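Local atomic coordinates of cyclodipeptide synthase, BtCDPS (Bacillus thermoamylovorans, PDB entry 6ZTU), a protein that probably transfers aminoacyl groups to build cyclic dipeptides, as cyclodipeptide synthases do with amino acids activated on tRNA. Residues 73-78 with 153-158; 92-97 with 106-111; 114-119 with 189-194. One frame throughout, in Å; residues are numbered along the deposited sequence.

Interaction 1 of 3, residues 73-78 with 153-158; sequences EALGTP and SRAKSL
L75 reaches across to the helix of 153-158 because its CG lies anti to the carbonyl carbon (chi1 -64°) and its chi2 of 172° extends CD1 away from CA to that helix, with CD2 as the second branch. CD1 does most of the touching: it lies 3.8 Å from CB of R154, 3.8 Å from the backbone N of A155 and 4.0 Å from CD1 of L158. The other branch, CD2, faces CB of A155 at 4.2 Å. The leucine thus packs against R154 and A155 near the helix end and against L158, the first residue to leave it, in a contact of van der Waals packing with no hydrogen bond between the segments.

R154 meets L75 only at the root of its side chain, which crosses the leucine at about a right angle. Its chain then runs extended from CG to NE and carries the guanidinium away, where NH2 bonds to the carbonyl oxygen of P35 and NH1 to that of A150. The charged end is therefore bonded away from the leucine, and R154 offers L75 its CB. The contact joins the turn that follows helix 68-74 to the C-terminal end of helix 137-157. R154 also packs on L71 and L158 on L72, both from helix 68-74, while E73 and T77 touch A82 of helix 79-103, which starts just beyond P78.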
loop_
_atom_site.group_PDB
_atom_site.type_symbol
_atom_site.label_atom_id
_atom_site.label_comp_id
_atom_site.label_asym_id
_atom_site.label_seq_id
_atom_site.Cartn_x
_atom_site.Cartn_y
_atom_site.Cartn_z
ATOM N N GLU A 73 -0.652 17.535 -5.547
ATOM C CA GLU A 73 -1.566 18.659 -5.738
ATOM C C GLU A 73 -1.990 19.268 -4.409
ATOM O O GLU A 73 -2.238 20.477 -4.322
ATOM C CB GLU A 73 -2.792 18.208 -6.527
ATOM C CG GLU A 73 -2.472 17.824 -7.959
ATOM C CD GLU A 73 -3.674 17.320 -8.699
ATOM O OE1 GLU A 73 -4.578 16.738 -8.064
ATOM O OE2 GLU A 73 -3.725 17.509 -9.927
ATOM N N ALA A 74 -2.096 18.445 -3.363
ATOM C CA ALA A 74 -2.473 18.979 -2.059
ATOM C C ALA A 74 -1.322 19.736 -1.409
ATOM O O ALA A 74 -1.557 20.667 -0.632
ATOM C CB ALA A 74 -2.954 17.849 -1.147
ATOM N N LEU A 75 -0.079 19.353 -1.699
ATOM C CA LEU A 75 1.090 20.060 -1.194
ATOM C C LEU A 75 1.534 21.180 -2.125
ATOM O O LEU A 75 2.740 21.433 -2.259
ATOM C CB LEU A 75 2.243 19.084 -0.947
ATOM C CG LEU A 75 1.991 18.027 0.134
ATOM C CD1 LEU A 75 3.097 16.982 0.198
ATOM C CD2 LEU A 75 1.810 18.691 1.485
ATOM N N GLY A 76 0.586 21.843 -2.787
ATOM C CA GLY A 76 0.913 22.873 -3.752
ATOM C C GLY A 76 1.783 22.380 -4.894
ATOM O O GLY A 76 2.980 22.688 -4.951
ATOM N N THR A 77 1.197 21.591 -5.797
ATOM C CA THR A 77 1.831 21.259 -7.066
ATOM C C THR A 77 0.763 21.348 -8.148
ATOM O O THR A 77 -0.276 20.686 -8.050
ATOM C CB THR A 77 2.462 19.864 -7.045
ATOM O OG1 THR A 77 3.415 19.781 -5.983
ATOM C CG2 THR A 77 3.177 19.583 -8.355
ATOM N N PRO A 78 0.954 22.169 -9.175
ATOM C CA PRO A 78 -0.044 22.224 -10.247
ATOM C C PRO A 78 -0.146 20.871 -10.936
ATOM O O PRO A 78 0.832 20.126 -11.028
ATOM C CB PRO A 78 0.500 23.303 -11.196
ATOM C CG PRO A 78 1.609 23.992 -10.431
ATOM C CD PRO A 78 2.149 22.968 -9.484
ATOM N N SER A 153 3.920 13.135 6.020
ATOM C CA SER A 153 5.212 12.505 5.770
ATOM C C SER A 153 5.854 13.031 4.492
ATOM O O SER A 153 7.083 13.091 4.400
ATOM C CB SER A 153 5.072 10.981 5.725
ATOM O OG SER A 153 4.249 10.550 4.659
ATOM N N ARG A 154 5.055 13.432 3.511
ATOM C CA ARG A 154 5.633 13.964 2.286
ATOM C C ARG A 154 5.910 15.455 2.366
ATOM O O ARG A 154 6.768 15.948 1.629
ATOM C CB ARG A 154 4.730 13.651 1.096
ATOM C CG ARG A 154 4.837 12.186 0.715
ATOM C CD ARG A 154 3.654 11.732 -0.079
ATOM N NE ARG A 154 3.773 10.314 -0.405
ATOM C CZ ARG A 154 3.297 9.328 0.351
ATOM N NH1 ARG A 154 2.653 9.597 1.479
ATOM N NH2 ARG A 154 3.453 8.069 -0.033
ATOM N N ALA A 155 5.213 16.177 3.245
ATOM C CA ALA A 155 5.623 17.541 3.558
ATOM C C ALA A 155 7.029 17.565 4.148
ATOM O O ALA A 155 7.834 18.435 3.802
ATOM C CB ALA A 155 4.620 18.193 4.511
ATOM N N LYS A 156 7.347 16.615 5.036
ATOM C CA LYS A 156 8.726 16.484 5.499
ATOM C C LYS A 156 9.638 16.065 4.359
ATOM O O LYS A 156 10.700 16.662 4.142
ATOM C CB LYS A 156 8.834 15.471 6.645
ATOM C CG LYS A 156 8.395 15.953 8.029
ATOM C CD LYS A 156 7.378 15.009 8.668
ATOM C CE LYS A 156 6.595 15.682 9.796
ATOM N NZ LYS A 156 5.432 16.473 9.297
ATOM N N SER A 157 9.239 15.032 3.617
ATOM C CA SER A 157 10.108 14.453 2.600
ATOM C C SER A 157 10.429 15.469 1.511
ATOM O O SER A 157 11.599 15.712 1.196
ATOM C CB SER A 157 9.453 13.205 2.008
ATOM O OG SER A 157 10.341 12.516 1.143
ATOM N N LEU A 158 9.399 16.084 0.935
ATOM C CA LEU A 158 9.578 17.133 -0.060
ATOM C C LEU A 158 10.038 18.454 0.553
ATOM O O LEU A 158 10.108 19.457 -0.164
ATOM C CB LEU A 158 8.274 17.344 -0.838
ATOM C CG LEU A 158 7.676 16.122 -1.549
ATOM C CD1 LEU A 158 6.308 16.461 -2.113
ATOM C CD2 LEU A 158 8.591 15.587 -2.648
#

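Interaction 2 of 3, residues 92-97 with 106-111; sequences RHFRFS and REIDIY
Helix 79-103 returns to the parallel part of the central sheet through the short connection that leads into its edge strand 110-112, and as the chain comes back F94 of that helix packs on I108 and I110, and S97 on I110. This is the helix-to-strand half of a beta-alpha-beta crossover in a Rossmann-like sheet, consistent with the HUP clan of the family. The F94 ring is the broad element. I110 CD1 sits over one of its faces in a CH-pi contact, 4.0 Å from the ring centroid and 15° off the normal, while I110 CG2 approaches CD2 of the ring at 3.7 Å. At the far end of the ring, CZ meets CG2 of I108 at 4.2 Å. With chi1 -170°, the F94 CG stands opposite the backbone N, which swings the ring along the helix side toward the strand.

I110 CD1 is shared, since it also rests 3.6 Å from CB of S97. The serine shows its methylene to the isoleucine and turns OG back to the carbonyl oxygen of H93 (2.8 Å), one turn earlier. That oxygen also accepts the backbone N of S97, the two donors arriving from opposite faces of its plane. The hydroxyl is thus satisfied within its own helix, and S97 offers the strand carbon; between these segments the contact is van der Waals and CH-pi, buried at S97 and I110 and exposed at F94 and I108.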
loop_
_atom_site.group_PDB
_atom_site.type_symbol
_atom_site.label_atom_id
_atom_site.label_comp_id
_atom_site.label_asym_id
_atom_site.label_seq_id
_atom_site.Cartn_x
_atom_site.Cartn_y
_atom_site.Cartn_z
ATOM N N ARG A 92 10.285 4.615 -12.156
ATOM C CA ARG A 92 11.423 4.230 -11.324
ATOM C C ARG A 92 11.099 2.991 -10.493
ATOM O O ARG A 92 11.883 2.037 -10.441
ATOM C CB ARG A 92 11.837 5.396 -10.419
ATOM C CG ARG A 92 13.097 5.130 -9.604
ATOM C CD ARG A 92 13.503 6.323 -8.728
ATOM N NE ARG A 92 12.500 6.653 -7.714
ATOM C CZ ARG A 92 12.475 6.158 -6.474
ATOM N NH1 ARG A 92 13.404 5.299 -6.060
ATOM N NH2 ARG A 92 11.510 6.525 -5.635
ATOM N N HIS A 93 9.939 2.988 -9.834
ATOM C CA HIS A 93 9.556 1.832 -9.030
ATOM C C HIS A 93 9.439 0.578 -9.888
ATOM O O HIS A 93 9.872 -0.508 -9.480
ATOM C CB HIS A 93 8.231 2.104 -8.313
ATOM C CG HIS A 93 8.347 3.047 -7.155
ATOM N ND1 HIS A 93 7.249 3.641 -6.569
ATOM C CD2 HIS A 93 9.429 3.509 -6.484
ATOM C CE1 HIS A 93 7.651 4.423 -5.581
ATOM N NE2 HIS A 93 8.969 4.364 -5.511
ATOM N N PHE A 94 8.846 0.708 -11.076
ATOM C CA PHE A 94 8.708 -0.448 -11.955
ATOM C C PHE A 94 10.072 -0.987 -12.372
ATOM O O PHE A 94 10.306 -2.199 -12.326
ATOM C CB PHE A 94 7.873 -0.083 -13.183
ATOM C CG PHE A 94 7.482 -1.270 -14.023
ATOM C CD1 PHE A 94 8.383 -1.837 -14.914
ATOM C CD2 PHE A 94 6.216 -1.828 -13.916
ATOM C CE1 PHE A 94 8.025 -2.943 -15.684
ATOM C CE2 PHE A 94 5.853 -2.932 -14.679
ATOM C CZ PHE A 94 6.757 -3.488 -15.563
ATOM N N ARG A 95 10.983 -0.100 -12.774
ATOM C CA ARG A 95 12.309 -0.541 -13.205
ATOM C C ARG A 95 13.001 -1.358 -12.121
ATOM O O ARG A 95 13.435 -2.492 -12.361
ATOM C CB ARG A 95 13.171 0.666 -13.586
ATOM C CG ARG A 95 14.586 0.297 -14.054
ATOM C CD ARG A 95 15.460 1.536 -14.242
ATOM N NE ARG A 95 14.653 2.724 -14.519
ATOM C CZ ARG A 95 14.723 3.860 -13.826
ATOM N NH1 ARG A 95 15.578 3.973 -12.815
ATOM N NH2 ARG A 95 13.937 4.883 -14.147
ATOM N N PHE A 96 13.107 -0.795 -10.913
ATOM C CA PHE A 96 13.806 -1.489 -9.836
ATOM C C PHE A 96 13.097 -2.777 -9.455
ATOM O O PHE A 96 13.745 -3.780 -9.140
ATOM C CB PHE A 96 13.933 -0.582 -8.610
ATOM C CG PHE A 96 14.772 0.640 -8.839
ATOM C CD1 PHE A 96 15.769 0.644 -9.806
ATOM C CD2 PHE A 96 14.576 1.784 -8.079
ATOM C CE1 PHE A 96 16.541 1.773 -10.018
ATOM C CE2 PHE A 96 15.356 2.911 -8.282
ATOM C CZ PHE A 96 16.335 2.905 -9.258
ATOM N N SER A 97 11.763 -2.761 -9.438
ATOM C CA SER A 97 11.032 -3.980 -9.117
ATOM C C SER A 97 11.241 -5.045 -10.188
ATOM O O SER A 97 11.452 -6.218 -9.869
ATOM C CB SER A 97 9.543 -3.671 -8.947
ATOM O OG SER A 97 9.356 -2.735 -7.896
ATOM N N ARG A 106 11.462 -14.646 -11.187
ATOM C CA ARG A 106 10.053 -14.474 -10.862
ATOM C C ARG A 106 9.309 -13.768 -11.988
ATOM O O ARG A 106 9.874 -12.933 -12.700
ATOM C CB ARG A 106 9.898 -13.647 -9.581
ATOM C CG ARG A 106 10.370 -14.335 -8.316
ATOM C CD ARG A 106 9.272 -15.198 -7.769
ATOM N NE ARG A 106 9.668 -15.911 -6.561
ATOM C CZ ARG A 106 8.824 -16.611 -5.815
ATOM N NH1 ARG A 106 7.551 -16.692 -6.172
ATOM N NH2 ARG A 106 9.251 -17.244 -4.734
ATOM N N GLU A 107 8.017 -14.077 -12.111
ATOM C CA GLU A 107 7.163 -13.336 -13.034
ATOM C C GLU A 107 7.146 -11.858 -12.674
ATOM O O GLU A 107 7.147 -11.489 -11.495
ATOM C CB GLU A 107 5.736 -13.883 -12.994
ATOM C CG GLU A 107 5.631 -15.362 -13.278
ATOM C CD GLU A 107 4.861 -15.639 -14.549
ATOM O OE1 GLU A 107 3.981 -16.531 -14.538
ATOM O OE2 GLU A 107 5.136 -14.948 -15.557
ATOM N N ILE A 108 7.116 -11.010 -13.700
ATOM C CA ILE A 108 7.077 -9.566 -13.504
ATOM C C ILE A 108 5.655 -9.150 -13.151
ATOM O O ILE A 108 4.950 -8.535 -13.959
ATOM C CB ILE A 108 7.597 -8.829 -14.749
ATOM C CG1 ILE A 108 8.912 -9.464 -15.202
ATOM C CG2 ILE A 108 7.829 -7.354 -14.444
ATOM C CD1 ILE A 108 9.995 -9.453 -14.128
ATOM N N ASP A 109 5.230 -9.468 -11.928
ATOM C CA ASP A 109 3.851 -9.255 -11.503
ATOM C C ASP A 109 3.781 -7.926 -10.754
ATOM O O ASP A 109 3.896 -7.877 -9.531
ATOM C CB ASP A 109 3.377 -10.421 -10.648
ATOM C CG ASP A 109 1.903 -10.697 -10.812
ATOM O OD1 ASP A 109 1.425 -10.726 -11.972
ATOM O OD2 ASP A 109 1.220 -10.878 -9.783
ATOM N N ILE A 110 3.592 -6.843 -11.508
ATOM C CA ILE A 110 3.602 -5.479 -10.988
ATOM C C ILE A 110 2.370 -4.761 -11.512
ATOM O O ILE A 110 2.137 -4.735 -12.725
ATOM C CB ILE A 110 4.868 -4.708 -11.409
ATOM C CG1 ILE A 110 6.138 -5.508 -11.089
ATOM C CG2 ILE A 110 4.887 -3.307 -10.769
ATOM C CD1 ILE A 110 7.410 -4.855 -11.628
ATOM N N TYR A 111 1.595 -4.160 -10.611
ATOM C CA TYR A 111 0.390 -3.421 -10.971
ATOM C C TYR A 111 0.348 -2.116 -10.185
ATOM O O TYR A 111 0.979 -1.995 -9.133
ATOM C CB TYR A 111 -0.882 -4.227 -10.668
ATOM C CG TYR A 111 -0.829 -5.616 -11.237
ATOM C CD1 TYR A 111 -0.309 -6.675 -10.504
ATOM C CD2 TYR A 111 -1.265 -5.861 -12.528
ATOM C CE1 TYR A 111 -0.236 -7.945 -11.047
ATOM C CE2 TYR A 111 -1.197 -7.122 -13.072
ATOM C CZ TYR A 111 -0.680 -8.157 -12.331
ATOM O OH TYR A 111 -0.616 -9.415 -12.891
#

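Interaction 3 of 3, residues 114-119 with 189-194; sequences SDFKNN and SILGYK
F116 and N119 close on the C-terminal end of helix 167-191 through two unlike contacts, one of carbon and one polar. On the tight side the F116 ring rests obliquely on two branched side chains: its CD1 is 3.6 Å from CG2 of I190, and its CZ is 3.7 Å from CD2 of L191. N119 adds the one hydrogen bond between the segments, from ND2 to the carbonyl oxygen of I190 (3.0 Å). The donor lies in the carbonyl plane on a lone pair, but the bond is bent, with an N-H...O angle of 133°. The N119 side chain gets there with CG anti to the backbone N (chi1 176°), and OD1 meanwhile caps the backbone N of Y122. With an alanine here, the backbone N of Y122 would be left without its side-chain cap and the I190 carbonyl without this donor, which would probably weaken the hold of the loop on the helix end.

The looser side is the turn itself, a type I beta turn from F116 to N119, whose middle residues K117 and N118 are exposed and stay clear of 189-194. The loop leads from strand 110-112 into helix 120-135, whose I121 and Y122 also pack on I190, while F183 of helix 167-191 meets the F116 ring edge-to-face.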
loop_
_atom_site.group_PDB
_atom_site.type_symbol
_atom_site.label_atom_id
_atom_site.label_comp_id
_atom_site.label_asym_id
_atom_site.label_seq_id
_atom_site.Cartn_x
_atom_site.Cartn_y
_atom_site.Cartn_z
ATOM N N SER A 114 -4.621 1.487 -9.921
ATOM C CA SER A 114 -5.567 1.914 -10.945
ATOM C C SER A 114 -5.783 0.875 -12.042
ATOM O O SER A 114 -6.535 1.144 -12.985
ATOM C CB SER A 114 -5.097 3.218 -11.592
ATOM O OG SER A 114 -5.082 4.273 -10.645
ATOM N N ASP A 115 -5.169 -0.299 -11.939
ATOM C CA ASP A 115 -5.202 -1.286 -13.017
ATOM C C ASP A 115 -6.390 -2.237 -12.924
ATOM O O ASP A 115 -6.406 -3.263 -13.630
ATOM C CB ASP A 115 -3.905 -2.105 -13.022
ATOM C CG ASP A 115 -2.699 -1.305 -13.472
ATOM O OD1 ASP A 115 -2.881 -0.209 -14.034
ATOM O OD2 ASP A 115 -1.568 -1.773 -13.270
ATOM N N PHE A 116 -7.385 -1.924 -12.083
ATOM C CA PHE A 116 -8.436 -2.872 -11.716
ATOM C C PHE A 116 -9.832 -2.265 -11.852
ATOM O O PHE A 116 -10.784 -2.739 -11.243
ATOM C CB PHE A 116 -8.180 -3.412 -10.303
ATOM C CG PHE A 116 -6.908 -4.198 -10.215
ATOM C CD1 PHE A 116 -6.914 -5.570 -10.394
ATOM C CD2 PHE A 116 -5.684 -3.546 -10.064
ATOM C CE1 PHE A 116 -5.728 -6.298 -10.364
ATOM C CE2 PHE A 116 -4.497 -4.266 -10.028
ATOM C CZ PHE A 116 -4.515 -5.636 -10.188
ATOM N N LYS A 117 -9.979 -1.256 -12.709
ATOM C CA LYS A 117 -11.282 -0.637 -12.923
ATOM C C LYS A 117 -12.283 -1.594 -13.559
ATOM O O LYS A 117 -13.492 -1.367 -13.459
ATOM C CB LYS A 117 -11.123 0.619 -13.788
ATOM C CG LYS A 117 -10.557 1.816 -13.012
ATOM C CD LYS A 117 -10.211 2.981 -13.928
ATOM C CE LYS A 117 -8.808 3.508 -13.646
ATOM N NZ LYS A 117 -8.193 4.113 -14.868
ATOM N N ASN A 118 -11.811 -2.657 -14.210
ATOM C CA ASN A 118 -12.688 -3.662 -14.794
ATOM C C ASN A 118 -12.754 -4.933 -13.958
ATOM O O ASN A 118 -13.201 -5.972 -14.451
ATOM C CB ASN A 118 -12.230 -3.972 -16.219
ATOM C CG ASN A 118 -12.400 -2.791 -17.135
ATOM O OD1 ASN A 118 -13.501 -2.518 -17.606
ATOM N ND2 ASN A 118 -11.324 -2.050 -17.353
ATOM N N ASN A 119 -12.332 -4.866 -12.700
ATOM C CA ASN A 119 -12.309 -6.000 -11.786
ATOM C C ASN A 119 -13.468 -5.804 -10.820
ATOM O O ASN A 119 -13.569 -4.748 -10.185
ATOM C CB ASN A 119 -10.950 -6.058 -11.071
ATOM C CG ASN A 119 -10.858 -7.146 -10.011
ATOM O OD1 ASN A 119 -11.423 -7.028 -8.918
ATOM N ND2 ASN A 119 -10.093 -8.192 -10.308
ATOM N N SER A 189 -8.249 -11.501 -3.030
ATOM C CA SER A 189 -9.415 -11.794 -3.851
ATOM C C SER A 189 -9.445 -10.939 -5.106
ATOM O O SER A 189 -9.892 -11.412 -6.160
ATOM C CB SER A 189 -10.685 -11.588 -3.035
ATOM O OG SER A 189 -10.839 -12.637 -2.092
ATOM N N ILE A 190 -8.974 -9.690 -5.024
ATOM C CA ILE A 190 -8.869 -8.860 -6.234
ATOM C C ILE A 190 -7.922 -9.500 -7.245
ATOM O O ILE A 190 -8.213 -9.566 -8.452
ATOM C CB ILE A 190 -8.403 -7.434 -5.874
ATOM C CG1 ILE A 190 -9.485 -6.703 -5.082
ATOM C CG2 ILE A 190 -8.008 -6.642 -7.142
ATOM C CD1 ILE A 190 -8.941 -5.421 -4.433
ATOM N N LEU A 191 -6.762 -9.967 -6.772
ATOM C CA LEU A 191 -5.747 -10.487 -7.682
ATOM C C LEU A 191 -6.002 -11.934 -8.098
ATOM O O LEU A 191 -5.530 -12.353 -9.166
ATOM C CB LEU A 191 -4.363 -10.373 -7.041
ATOM C CG LEU A 191 -3.819 -8.949 -6.885
ATOM C CD1 LEU A 191 -2.748 -8.938 -5.803
ATOM C CD2 LEU A 191 -3.250 -8.464 -8.204
ATOM N N GLY A 192 -6.734 -12.697 -7.301
ATOM C CA GLY A 192 -7.023 -14.077 -7.612
ATOM C C GLY A 192 -6.151 -15.099 -6.913
ATOM O O GLY A 192 -5.968 -16.196 -7.449
ATOM N N TYR A 193 -5.602 -14.778 -5.746
ATOM C CA TYR A 193 -4.884 -15.750 -4.929
ATOM C C TYR A 193 -5.777 -16.255 -3.803
ATOM O O TYR A 193 -6.729 -15.589 -3.389
ATOM C CB TYR A 193 -3.591 -15.143 -4.365
ATOM C CG TYR A 193 -2.649 -14.833 -5.483
ATOM C CD1 TYR A 193 -1.844 -15.824 -6.031
ATOM C CD2 TYR A 193 -2.613 -13.563 -6.059
ATOM C CE1 TYR A 193 -1.008 -15.557 -7.091
ATOM C CE2 TYR A 193 -1.772 -13.291 -7.123
ATOM C CZ TYR A 193 -0.970 -14.294 -7.633
ATOM O OH TYR A 193 -0.138 -14.032 -8.702
ATOM N N LYS A 194 -5.483 -17.473 -3.334
ATOM C CA LYS A 194 -6.279 -18.068 -2.269
ATOM C C LYS A 194 -6.265 -17.204 -1.019
ATOM O O LYS A 194 -7.269 -17.118 -0.299
ATOM C CB LYS A 194 -5.742 -19.459 -1.937
ATOM C CG LYS A 194 -6.647 -20.248 -1.014
ATOM C CD LYS A 194 -5.873 -20.918 0.112
ATOM C CE LYS A 194 -4.935 -21.980 -0.420
ATOM N NZ LYS A 194 -4.524 -22.945 0.650
#

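In the fold
From the N terminus, the chain first reaches 73-78, the start of interaction 1, whose loop closes only at 153-158 after a largely helical excursion. Interaction 2 is nested inside that loop and closes a short one, from helix 79-103 back to edge strand 110-112. Interaction 3 opens next at 114-119, still within the loop of interaction 1, but closes beyond it at 189-194, so interactions 1 and 3 cross. These two lie on opposite sides of the chain's centre, about 29 Å apart between centres. Interactions 2 and 3 follow in series and touch, Y111 packing on F116 and L191. Together they tie the sheet edge to helices 79-103 and 167-191, whereas interaction 1 joins the turn after helix 68-74 to the end of helix 137-157.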